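Local atomic coordinates of macrophage migration inhibitory factor (Oncomelania hupensis, PDB entry 6LR3), a protein that belongs to the macrophage migration inhibitory factor family, small alpha/beta proteins that assemble as trimers, with beta-sheets at the centre and helices outside. Residues L23-T28 / K33-M38; G51-P56 / R92-I97. One frame throughout, in Å; residues are numbered along the deposited sequence.

Interaction 1. Residues L23-T28 / K33-M38; sequences LTNMMT and KPKEVM
Lys-35 reaches alongside the helix to give its NZ to Asn-25 OD1 at 2.9 Å, arriving in the plane of the amide carbonyl and on a lone pair. The contact belongs to a beta-alpha-beta crossover of the MIF fold: helix 19-31 leads through the turn 33-38 into strand 39-43, which lies parallel to strand 3-8. Lys-35 spans the gap because its CG stands anti to the backbone N (chi1 -178°) and the rest of the chain is extended. A second bridge runs through a water that donates to both Thr-24 OG1 and Met-38 O; Thr-24 OG1 is also bonded to Gln-20 O, one turn back in the helix. The backbone link from Lys-33 N to Thr-28 O is weak, at 3.4 Å.

Within the helix, Thr-28 OG1 bonds to Thr-24 O from above the carbonyl plane, while Thr-28 N reaches the same oxygen from the opposite face. Held this way, OG1 keeps the Thr-28 methyl over the turn that follows the helix, with CG2 3.2 Å from Lys-33 O. Thr-24 CG2 packs on Met-38 CG at 3.8 Å and meets the Lys-35 chain at about a right angle. Beneath this layer Met-38 turns inward, towards Met-27 of the helix and Ile-4 of strand 3-8; Thr-24 also packs on Met-49 of the second subunit. Bent at chi2 and chi3 (66° and 59°), Met-38 folds its methyl back against the helix, where CE lies 3.7 Å from Thr-28 N and 4.2 Å from Met-27 CB.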
loop_
_atom_site.group_PDB
_atom_site.type_symbol
_atom_site.label_atom_id
_atom_site.label_comp_id
_atom_site.label_asym_id
_atom_site.label_seq_id
_atom_site.Cartn_x
_atom_site.Cartn_y
_atom_site.Cartn_z
ATOM N N LEU B 23 -7.758 1.474 -17.810
ATOM C CA LEU B 23 -8.226 1.386 -16.414
ATOM C C LEU B 23 -8.523 2.776 -15.904
ATOM O O LEU B 23 -9.551 2.945 -15.241
ATOM C CB LEU B 23 -7.161 0.647 -15.598
ATOM C CG LEU B 23 -7.524 0.305 -14.172
ATOM C CD1 LEU B 23 -8.835 -0.433 -14.127
ATOM C CD2 LEU B 23 -6.416 -0.539 -13.571
ATOM N N THR B 24 -7.672 3.759 -16.222
ATOM C CA THR B 24 -7.901 5.168 -15.861
ATOM C C THR B 24 -9.275 5.586 -16.367
ATOM O O THR B 24 -10.061 6.117 -15.586
ATOM C CB THR B 24 -6.831 6.096 -16.447
ATOM O OG1 THR B 24 -5.574 5.789 -15.836
ATOM C CG2 THR B 24 -7.153 7.541 -16.185
ATOM N N ASN B 25 -9.535 5.365 -17.645
ATOM C CA ASN B 25 -10.794 5.819 -18.290
ATOM C C ASN B 25 -11.972 5.088 -17.644
ATOM O O ASN B 25 -12.959 5.732 -17.321
ATOM C CB ASN B 25 -10.746 5.596 -19.797
ATOM C CG ASN B 25 -9.815 6.607 -20.460
ATOM O OD1 ASN B 25 -9.514 7.634 -19.865
ATOM N ND2 ASN B 25 -9.243 6.260 -21.600
ATOM N N MET B 26 -11.857 3.794 -17.460
ATOM C CA MET B 26 -12.990 2.991 -16.973
ATOM C C MET B 26 -13.317 3.420 -15.544
ATOM O O MET B 26 -14.514 3.600 -15.231
ATOM C CB MET B 26 -12.671 1.493 -17.028
ATOM C CG MET B 26 -13.879 0.629 -16.778
ATOM S SD MET B 26 -13.403 -1.103 -16.576
ATOM C CE MET B 26 -12.794 -1.024 -14.894
ATOM N N MET B 27 -12.300 3.629 -14.714
ATOM C CA MET B 27 -12.552 3.940 -13.292
ATOM C C MET B 27 -12.880 5.423 -13.132
ATOM O O MET B 27 -13.591 5.728 -12.180
ATOM C CB MET B 27 -11.374 3.519 -12.410
ATOM C CG MET B 27 -11.199 1.997 -12.372
ATOM S SD MET B 27 -12.631 1.132 -11.778
ATOM C CE MET B 27 -12.566 1.566 -10.029
ATOM N N THR B 28 -12.447 6.307 -14.027
ATOM C CA THR B 28 -12.891 7.724 -14.011
ATOM C C THR B 28 -14.402 7.758 -14.197
ATOM O O THR B 28 -15.102 8.474 -13.427
ATOM C CB THR B 28 -12.194 8.537 -15.103
ATOM O OG1 THR B 28 -10.827 8.609 -14.688
ATOM C CG2 THR B 28 -12.771 9.922 -15.270
ATOM N N LYS B 33 -15.154 10.800 -10.921
ATOM C CA LYS B 33 -14.125 11.709 -10.374
ATOM C C LYS B 33 -13.388 12.312 -11.552
ATOM O O LYS B 33 -13.337 11.701 -12.638
ATOM C CB LYS B 33 -13.170 10.911 -9.471
ATOM C CG LYS B 33 -13.781 10.478 -8.158
ATOM C CD LYS B 33 -13.910 11.662 -7.207
ATOM C CE LYS B 33 -14.392 11.190 -5.868
ATOM N NZ LYS B 33 -14.481 12.328 -4.938
ATOM N N PRO B 34 -12.759 13.491 -11.388
ATOM C CA PRO B 34 -12.001 14.100 -12.473
ATOM C C PRO B 34 -10.870 13.146 -12.865
ATOM O O PRO B 34 -10.155 12.666 -11.994
ATOM C CB PRO B 34 -11.484 15.408 -11.898
ATOM C CG PRO B 34 -12.427 15.698 -10.749
ATOM C CD PRO B 34 -12.784 14.339 -10.184
ATOM N N LYS B 35 -10.692 12.927 -14.151
ATOM C CA LYS B 35 -9.600 12.085 -14.649
ATOM C C LYS B 35 -8.254 12.605 -14.124
ATOM O O LYS B 35 -7.367 11.809 -13.862
ATOM C CB LYS B 35 -9.591 12.124 -16.184
ATOM C CG LYS B 35 -8.538 11.241 -16.809
ATOM C CD LYS B 35 -8.830 11.029 -18.262
ATOM C CE LYS B 35 -7.660 10.435 -19.001
ATOM N NZ LYS B 35 -8.035 10.064 -20.385
ATOM N N GLU B 36 -8.116 13.932 -13.984
ATOM C CA GLU B 36 -6.797 14.538 -13.674
ATOM C C GLU B 36 -6.279 14.037 -12.331
ATOM O O GLU B 36 -5.057 14.049 -12.178
ATOM C CB GLU B 36 -6.929 16.051 -13.778
ATOM C CG GLU B 36 -7.586 16.716 -12.600
ATOM C CD GLU B 36 -8.056 18.135 -12.987
ATOM O OE1 GLU B 36 -8.864 18.198 -13.962
ATOM O OE2 GLU B 36 -7.517 19.121 -12.439
ATOM N N VAL B 37 -7.120 13.580 -11.408
ATOM C CA VAL B 37 -6.663 13.111 -10.074
ATOM C C VAL B 37 -6.786 11.591 -9.983
ATOM O O VAL B 37 -6.707 11.070 -8.863
ATOM C CB VAL B 37 -7.388 13.842 -8.936
ATOM C CG1 VAL B 37 -6.981 15.322 -8.932
ATOM C CG2 VAL B 37 -8.894 13.639 -8.973
ATOM N N MET B 38 -6.932 10.891 -11.108
ATOM C CA MET B 38 -6.943 9.413 -11.139
ATOM C C MET B 38 -5.504 8.909 -11.313
ATOM O O MET B 38 -4.889 9.159 -12.364
ATOM C CB MET B 38 -7.804 8.897 -12.293
ATOM C CG MET B 38 -7.833 7.370 -12.419
ATOM S SD MET B 38 -8.653 6.564 -11.014
ATOM C CE MET B 38 -10.247 7.365 -11.182
HETATM O O HOH W 1 -4.029 7.745 -14.653
#

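Interaction 2. Residues G51-P56 / R92-I97; sequences GGDRNP and RERIVI
Arg-94 pushes its guanidinium into the curl of 51-56, and nearly all the close contact is made by this one buried side chain. NE points almost straight at Pro-56 O (3.1 Å, N-H...O angle 170°), and NH2 donates to Asn-55 O at 2.8 Å. Both oxygens lie at the edge of the guanidinium, near its plane, although each carbonyl is met from above its own plane. NH2 also forms a salt bridge with Asp-53 OD1 (2.9 Å), the two flat groups being turned only 21° apart, and a weak bond to Asp-53 O. Bends at chi2 and chi3 fold the chain round Pro-56 O, which touches Arg-94 CB (3.2 Å) as well as NE.

The receiving loop is shaped by an Asx turn: Asp-53 OD1 accepts from Asn-55 N at 3.0 Å, so the oxygen that meets the arginine also holds the backbone. In the MIF fold this loop joins strand 48-50 to strand 58-64, and Arg-94 lies where the chain enters strand 95-101, bonded through its backbone to Val-58 of the neighbouring strand. Arg-94 NH1 is held by Met-50 O.

Packing is looser towards solvent. Asn-55, itself exposed, merely lays CB over one guanidinium face, 3.8 Å from Arg-94 NH2. Arg-54 points away from Arg-94, its guanidinium bonded to Asn-47 and to Gln-20 of the third subunit.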
loop_
_atom_site.group_PDB
_atom_site.type_symbol
_atom_site.label_atom_id
_atom_site.label_comp_id
_atom_site.label_asym_id
_atom_site.label_seq_id
_atom_site.Cartn_x
_atom_site.Cartn_y
_atom_site.Cartn_z
ATOM N N GLY B 51 -2.529 -18.460 -2.802
ATOM C CA GLY B 51 -2.850 -19.888 -2.585
ATOM C C GLY B 51 -1.603 -20.731 -2.537
ATOM O O GLY B 51 -1.695 -21.943 -2.797
ATOM N N GLY B 52 -0.450 -20.127 -2.257
ATOM C CA GLY B 52 0.845 -20.828 -2.220
ATOM C C GLY B 52 1.348 -21.165 -3.612
ATOM O O GLY B 52 2.286 -21.956 -3.706
ATOM N N ASP B 53 0.778 -20.595 -4.669
ATOM C CA ASP B 53 1.321 -20.909 -6.013
ATOM C C ASP B 53 1.447 -19.637 -6.849
ATOM O O ASP B 53 0.895 -18.569 -6.480
ATOM C CB ASP B 53 0.523 -22.013 -6.690
ATOM C CG ASP B 53 -0.822 -21.548 -7.170
ATOM O OD1 ASP B 53 -0.841 -20.549 -7.907
ATOM O OD2 ASP B 53 -1.824 -22.191 -6.804
ATOM N N ARG B 54 2.180 -19.751 -7.942
ATOM C CA ARG B 54 2.612 -18.590 -8.732
ATOM C C ARG B 54 1.847 -18.544 -10.049
ATOM O O ARG B 54 2.307 -17.844 -10.954
ATOM C CB ARG B 54 4.127 -18.629 -8.874
ATOM C CG ARG B 54 4.844 -18.551 -7.533
ATOM C CD ARG B 54 6.299 -18.346 -7.748
ATOM N NE ARG B 54 7.071 -18.196 -6.525
ATOM C CZ ARG B 54 7.190 -17.073 -5.832
ATOM N NH1 ARG B 54 6.521 -15.998 -6.192
ATOM N NH2 ARG B 54 7.961 -17.027 -4.770
ATOM N N ASN B 55 0.700 -19.196 -10.135
ATOM C CA ASN B 55 -0.197 -18.979 -11.294
ATOM C C ASN B 55 -0.576 -17.497 -11.298
ATOM O O ASN B 55 -0.525 -16.824 -10.255
ATOM C CB ASN B 55 -1.425 -19.882 -11.250
ATOM C CG ASN B 55 -1.034 -21.332 -11.454
ATOM O OD1 ASN B 55 -0.097 -21.635 -12.186
ATOM N ND2 ASN B 55 -1.717 -22.213 -10.755
ATOM N N PRO B 56 -0.940 -16.944 -12.459
ATOM C CA PRO B 56 -1.243 -15.518 -12.561
ATOM C C PRO B 56 -2.309 -15.152 -11.530
ATOM O O PRO B 56 -3.268 -15.895 -11.321
ATOM C CB PRO B 56 -1.769 -15.363 -13.995
ATOM C CG PRO B 56 -1.004 -16.439 -14.738
ATOM C CD PRO B 56 -0.994 -17.604 -13.768
ATOM N N ARG B 92 -10.760 -15.200 -13.204
ATOM C CA ARG B 92 -11.576 -14.439 -12.236
ATOM C C ARG B 92 -11.313 -14.959 -10.818
ATOM O O ARG B 92 -11.295 -14.128 -9.879
ATOM C CB ARG B 92 -13.060 -14.510 -12.578
ATOM C CG ARG B 92 -13.869 -13.406 -11.946
ATOM C CD ARG B 92 -15.339 -13.487 -12.293
ATOM N NE ARG B 92 -15.555 -13.315 -13.729
ATOM C CZ ARG B 92 -15.689 -12.164 -14.358
ATOM N NH1 ARG B 92 -15.619 -11.011 -13.722
ATOM N NH2 ARG B 92 -15.886 -12.163 -15.668
ATOM N N GLU B 93 -11.075 -16.263 -10.646
ATOM C CA GLU B 93 -10.862 -16.842 -9.302
ATOM C C GLU B 93 -9.437 -16.589 -8.817
ATOM O O GLU B 93 -9.068 -17.157 -7.756
ATOM C CB GLU B 93 -11.213 -18.341 -9.299
ATOM C CG GLU B 93 -10.292 -19.173 -10.168
ATOM C CD GLU B 93 -10.808 -19.433 -11.579
ATOM O OE1 GLU B 93 -11.578 -18.597 -12.166
ATOM O OE2 GLU B 93 -10.386 -20.479 -12.133
ATOM N N ARG B 94 -8.643 -15.769 -9.515
ATOM C CA ARG B 94 -7.292 -15.379 -9.072
ATOM C C ARG B 94 -7.239 -13.860 -8.881
ATOM O O ARG B 94 -6.124 -13.283 -8.913
ATOM C CB ARG B 94 -6.245 -15.882 -10.054
ATOM C CG ARG B 94 -6.148 -17.396 -10.099
ATOM C CD ARG B 94 -5.460 -17.969 -8.884
ATOM N NE ARG B 94 -4.028 -17.690 -8.919
ATOM C CZ ARG B 94 -3.174 -18.130 -8.005
ATOM N NH1 ARG B 94 -3.602 -18.852 -6.992
ATOM N NH2 ARG B 94 -1.894 -17.824 -8.084
ATOM N N ILE B 95 -8.395 -13.227 -8.704
ATOM C CA ILE B 95 -8.471 -11.740 -8.551
ATOM C C ILE B 95 -9.163 -11.401 -7.235
ATOM O O ILE B 95 -10.276 -11.847 -7.020
ATOM C CB ILE B 95 -9.208 -11.083 -9.730
ATOM C CG1 ILE B 95 -8.558 -11.444 -11.059
ATOM C CG2 ILE B 95 -9.307 -9.583 -9.537
ATOM C CD1 ILE B 95 -9.414 -11.111 -12.273
ATOM N N VAL B 96 -8.513 -10.543 -6.458
ATOM C CA VAL B 96 -9.102 -9.945 -5.239
ATOM C C VAL B 96 -8.914 -8.434 -5.350
ATOM O O VAL B 96 -7.842 -7.984 -5.732
ATOM C CB VAL B 96 -8.467 -10.514 -3.970
ATOM C CG1 VAL B 96 -8.850 -9.716 -2.734
ATOM C CG2 VAL B 96 -8.849 -11.975 -3.801
ATOM N N ILE B 97 -9.936 -7.680 -5.029
ATOM C CA ILE B 97 -9.908 -6.193 -5.085
ATOM C C ILE B 97 -10.413 -5.655 -3.751
ATOM O O ILE B 97 -11.469 -6.063 -3.300
ATOM C CB ILE B 97 -10.732 -5.646 -6.264
ATOM C CG1 ILE B 97 -10.343 -6.286 -7.597
ATOM C CG2 ILE B 97 -10.623 -4.134 -6.284
ATOM C CD1 ILE B 97 -11.365 -6.100 -8.703
#

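How the interactions relate
Interaction 1 is partly buried and joins consecutive elements, helix 19-31 and the turn that follows it; interaction 2 is a surface contact between parts of the chain far apart in sequence. Their centres lie 26 Å apart on opposite sides of the chain's centre, and they do not touch. In interaction 1 the Thr-24 methyl and two methionines carry the inner side, with polar links around them; in interaction 2 one arginine gathers backbone oxygens and a carboxylate, with little apolar packing. Interaction 1 leads into strand 39-43 and interaction 2 into 95-101, the two outermost strands of the sheet within this chain, and each comes within reach of a different neighbouring subunit of the trimer.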